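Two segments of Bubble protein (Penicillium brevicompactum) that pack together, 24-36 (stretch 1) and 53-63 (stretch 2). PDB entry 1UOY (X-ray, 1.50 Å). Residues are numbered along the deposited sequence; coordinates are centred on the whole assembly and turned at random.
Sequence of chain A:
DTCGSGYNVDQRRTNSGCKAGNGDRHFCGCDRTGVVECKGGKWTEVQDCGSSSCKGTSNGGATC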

# COMPACT_ATOMS: atom_id res chain seq x y z
N ASP A 24 -2.51 11.31 -0.62
CA ASP A 24 -3.51 10.27 -0.60
C ASP A 24 -3.27 9.17 -1.59
O ASP A 24 -4.19 8.47 -1.96
CB ASP A 24 -4.91 10.88 -0.77
CG ASP A 24 -5.11 11.61 -2.08
OD1 ASP A 24 -4.32 11.45 -3.04
OD2 ASP A 24 -6.13 12.34 -2.17
N ARG A 25 -2.01 8.98 -1.99
CA ARG A 25 -1.71 7.86 -2.90
C ARG A 25 -2.14 6.54 -2.27
O ARG A 25 -1.96 6.29 -1.06
CB ARG A 25 -0.20 7.77 -3.15
CG ARG A 25 0.36 8.82 -4.09
CD ARG A 25 1.85 8.58 -4.20
NE ARG A 25 2.64 9.53 -5.00
CZ ARG A 25 3.11 10.68 -4.55
NH1 ARG A 25 2.78 11.16 -3.35
NH2 ARG A 25 4.11 11.29 -5.20
N HIS A 26 -2.64 5.66 -3.14
CA HIS A 26 -3.03 4.32 -2.71
C HIS A 26 -2.07 3.30 -3.28
O HIS A 26 -1.78 3.29 -4.48
CB HIS A 26 -4.43 4.03 -3.21
CG HIS A 26 -5.47 4.68 -2.39
ND1 HIS A 26 -6.81 4.49 -2.61
CD2 HIS A 26 -5.36 5.49 -1.32
CE1 HIS A 26 -7.49 5.17 -1.70
NE2 HIS A 26 -6.64 5.79 -0.91
N PHE A 27 -1.56 2.47 -2.39
CA PHE A 27 -0.65 1.37 -2.72
C PHE A 27 -1.25 0.05 -2.26
O PHE A 27 -2.31 0.05 -1.63
CB PHE A 27 0.72 1.58 -2.05
CG PHE A 27 1.53 2.69 -2.70
CD1 PHE A 27 2.30 2.42 -3.82
CD2 PHE A 27 1.50 3.97 -2.20
CE1 PHE A 27 3.05 3.46 -4.43
CE2 PHE A 27 2.24 5.01 -2.80
CZ PHE A 27 3.01 4.76 -3.90
N CYS A 28 -0.61 -1.06 -2.62
CA CYS A 28 -1.06 -2.37 -2.17
C CYS A 28 -0.23 -2.82 -1.00
O CYS A 28 0.97 -2.53 -0.95
CB CYS A 28 -0.86 -3.39 -3.27
SG CYS A 28 -1.93 -3.12 -4.70
N GLY A 29 -0.85 -3.54 -0.05
CA GLY A 29 -0.08 -4.14 1.03
C GLY A 29 0.75 -5.28 0.46
O GLY A 29 0.62 -5.69 -0.70
N CYS A 30 1.62 -5.82 1.28
CA CYS A 30 2.51 -6.86 0.82
C CYS A 30 1.81 -8.12 0.33
O CYS A 30 2.24 -8.72 -0.67
CB CYS A 30 3.57 -7.23 1.86
SG CYS A 30 4.41 -5.80 2.61
N ASP A 31 0.75 -8.54 1.02
CA ASP A 31 0.04 -9.72 0.55
C ASP A 31 -1.07 -9.46 -0.42
O ASP A 31 -1.76 -10.39 -0.83
CB ASP A 31 -0.43 -10.58 1.72
CG ASP A 31 -1.53 -9.93 2.54
OD1 ASP A 31 -2.10 -8.89 2.14
OD2 ASP A 31 -1.86 -10.52 3.62
N ARG A 32 -1.16 -8.20 -0.87
CA ARG A 32 -2.16 -7.73 -1.83
C ARG A 32 -3.59 -7.91 -1.40
O ARG A 32 -4.49 -7.74 -2.19
CB ARG A 32 -1.93 -8.34 -3.22
CG ARG A 32 -0.57 -7.89 -3.79
CD ARG A 32 -0.49 -8.24 -5.30
NE ARG A 32 0.82 -7.81 -5.83
CZ ARG A 32 1.10 -6.57 -6.24
NH1 ARG A 32 0.16 -5.62 -6.23
NH2 ARG A 32 2.36 -6.26 -6.58
N THR A 33 -3.82 -8.15 -0.11
CA THR A 33 -5.21 -8.28 0.36
C THR A 33 -5.82 -6.98 0.79
O THR A 33 -6.98 -6.95 1.18
CB THR A 33 -5.39 -9.29 1.54
OG1 THR A 33 -4.70 -8.80 2.70
CG2 THR A 33 -4.88 -10.69 1.15
N GLY A 34 -5.06 -5.88 0.66
CA GLY A 34 -5.61 -4.60 1.01
C GLY A 34 -4.93 -3.45 0.28
O GLY A 34 -3.81 -3.57 -0.17
N VAL A 35 -5.68 -2.38 0.17
CA VAL A 35 -5.21 -1.12 -0.37
C VAL A 35 -4.82 -0.28 0.82
O VAL A 35 -5.61 -0.17 1.80
CB VAL A 35 -6.31 -0.41 -1.10
CG1 VAL A 35 -5.80 0.96 -1.62
CG2 VAL A 35 -6.75 -1.28 -2.29
N VAL A 36 -3.63 0.36 0.80
CA VAL A 36 -3.20 1.20 1.93
C VAL A 36 -2.96 2.65 1.49
O VAL A 36 -2.61 2.93 0.33
CB VAL A 36 -1.90 0.63 2.58
CG1 VAL A 36 -2.20 -0.77 3.22
CG2 VAL A 36 -0.78 0.40 1.53
N SER A 53 -5.90 -9.62 -4.32
CA SER A 53 -6.12 -9.07 -5.64
C SER A 53 -5.65 -7.67 -5.94
O SER A 53 -5.77 -7.21 -7.09
CB SER A 53 -7.62 -9.14 -5.96
OG SER A 53 -8.31 -8.19 -5.14
N CYS A 54 -5.13 -6.97 -4.94
CA CYS A 54 -4.75 -5.55 -5.17
C CYS A 54 -3.70 -5.37 -6.26
O CYS A 54 -2.78 -6.19 -6.37
CB CYS A 54 -4.23 -4.98 -3.85
SG CYS A 54 -3.81 -3.20 -3.89
N LYS A 55 -3.85 -4.31 -7.06
CA LYS A 55 -2.79 -3.96 -8.04
C LYS A 55 -2.74 -2.43 -8.16
O LYS A 55 -3.76 -1.75 -8.03
CB LYS A 55 -3.01 -4.55 -9.45
CG LYS A 55 -4.29 -4.11 -10.13
CD LYS A 55 -5.46 -5.00 -9.61
CE LYS A 55 -6.69 -4.96 -10.49
NZ LYS A 55 -7.78 -5.76 -9.88
N GLY A 56 -1.54 -1.91 -8.39
CA GLY A 56 -1.40 -0.49 -8.58
C GLY A 56 -0.12 -0.23 -9.32
O GLY A 56 0.40 -1.07 -10.07
N THR A 57 0.39 0.98 -9.12
CA THR A 57 1.62 1.38 -9.79
C THR A 57 2.60 1.98 -8.79
O THR A 57 2.29 2.22 -7.62
CB THR A 57 1.38 2.48 -10.88
OG1 THR A 57 1.20 3.78 -10.27
CG2 THR A 57 0.14 2.16 -11.70
N SER A 58 3.81 2.24 -9.27
CA SER A 58 4.83 2.84 -8.43
C SER A 58 4.47 4.26 -7.98
O SER A 58 5.08 4.79 -7.06
CB SER A 58 6.17 2.89 -9.19
OG SER A 58 6.05 3.74 -10.32
N ASN A 59 3.45 4.83 -8.62
CA ASN A 59 3.03 6.19 -8.27
C ASN A 59 1.70 6.20 -7.55
O ASN A 59 1.15 7.27 -7.30
CB ASN A 59 2.89 7.00 -9.57
CG ASN A 59 4.23 7.42 -10.12
OD1 ASN A 59 4.93 8.16 -9.48
ND2 ASN A 59 4.61 6.90 -11.29
N GLY A 60 1.20 5.01 -7.19
CA GLY A 60 -0.10 4.92 -6.53
C GLY A 60 -1.15 4.36 -7.49
O GLY A 60 -0.83 3.62 -8.41
N GLY A 61 -2.42 4.70 -7.26
CA GLY A 61 -3.49 4.19 -8.10
C GLY A 61 -3.95 2.77 -7.78
O GLY A 61 -4.65 2.15 -8.59
N ALA A 62 -3.54 2.23 -6.63
CA ALA A 62 -3.97 0.86 -6.32
C ALA A 62 -5.49 0.71 -6.13
O ALA A 62 -6.17 1.57 -5.58
CB ALA A 62 -3.26 0.37 -5.06
N THR A 63 -5.95 -0.44 -6.59
CA THR A 63 -7.36 -0.84 -6.42
C THR A 63 -7.37 -2.33 -6.13
O THR A 63 -6.40 -3.05 -6.39
CB THR A 63 -8.25 -0.63 -7.66
OG1 THR A 63 -7.81 -1.50 -8.69
CG2 THR A 63 -8.21 0.80 -8.16
O HOH W 1 6.22 9.77 -6.73
O HOH W 2 -8.22 2.61 -4.06
O HOH W 3 -3.52 6.71 -5.66
O HOH W 4 -0.14 1.49 -6.14

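Each stretch folds back on itself, and the two hairpins are joined by a disulfide, three direct hydrogen bonds and several waters. Together they bury 581 Å² of surface.

The covalent link runs from C28 SG to C54 SG, 2.0 Å, with chi3 at -85°. Both CA-to-CB bonds point toward the opposite stretch. C28 is an m rotamer and C54 is t. The bridge is packed in apolar surroundings: A62 CB lies 3.8 Å from C28 SG, and V35 CG2 lies 3.9 Å from C54 SG. V35 CG1 also reaches to 4.3 Å from A62 CB. These small, uncharged side chains suit a buried site.

R32 serves C54 twice. Its backbone O accepts from C54 N at 2.9 Å, and its side-chain NH1 donates to C54 O at 3.0 Å. Both polar backbone atoms of C54 are thus satisfied by one residue. The arginine is extended, with chi2 and chi3 both t, and C54 O lies at the edge of its guanidinium, near the plane, where N-H groups point. NH1 and NH2 are also hydrogen-bonded elsewhere in the structure. S53 N is close to R32 O, 3.2 Å, but the angle is too poor for a hydrogen bond.

At the other end, H26 O accepts two hydrogen bonds: from A62 N at 3.0 Å and from water 4 at 2.9 Å. Water 4 also donates to T57 O, 2.9 Å from the water oxygen. G60 CA makes a CA-H...O contact with H26 O at 3.1 Å. H26 N donates to water 3 at 2.9 Å, and G61 N donates to the same water at 2.8 Å. Water 2 joins the H26 ring to A62: it is 2.8 Å from H26 ND1 and donates to A62 O at 2.8 Å. Water 1 accepts from R25 NH2 at 3.0 Å and gives a weak bond to N59 OD1 at 3.4 Å.

The F27 ring packs against the turn from T57 to G60; S58 O lies at its edge, 3.6 Å from F27 CE1. G60 CA sits over its face, 4.2 Å from the ring centroid, in a CH-pi contact. The turn supplies its own bonds: N59 N donates to T57 OG1 at 3.0 Å, and T57 OG1 donates to G60 O at 2.8 Å. Glycine suits position 60 because a CB would lie 3.2 Å from R25 CB and jam against the preceding carbonyl. The backbone angles of G61 likewise call for glycine.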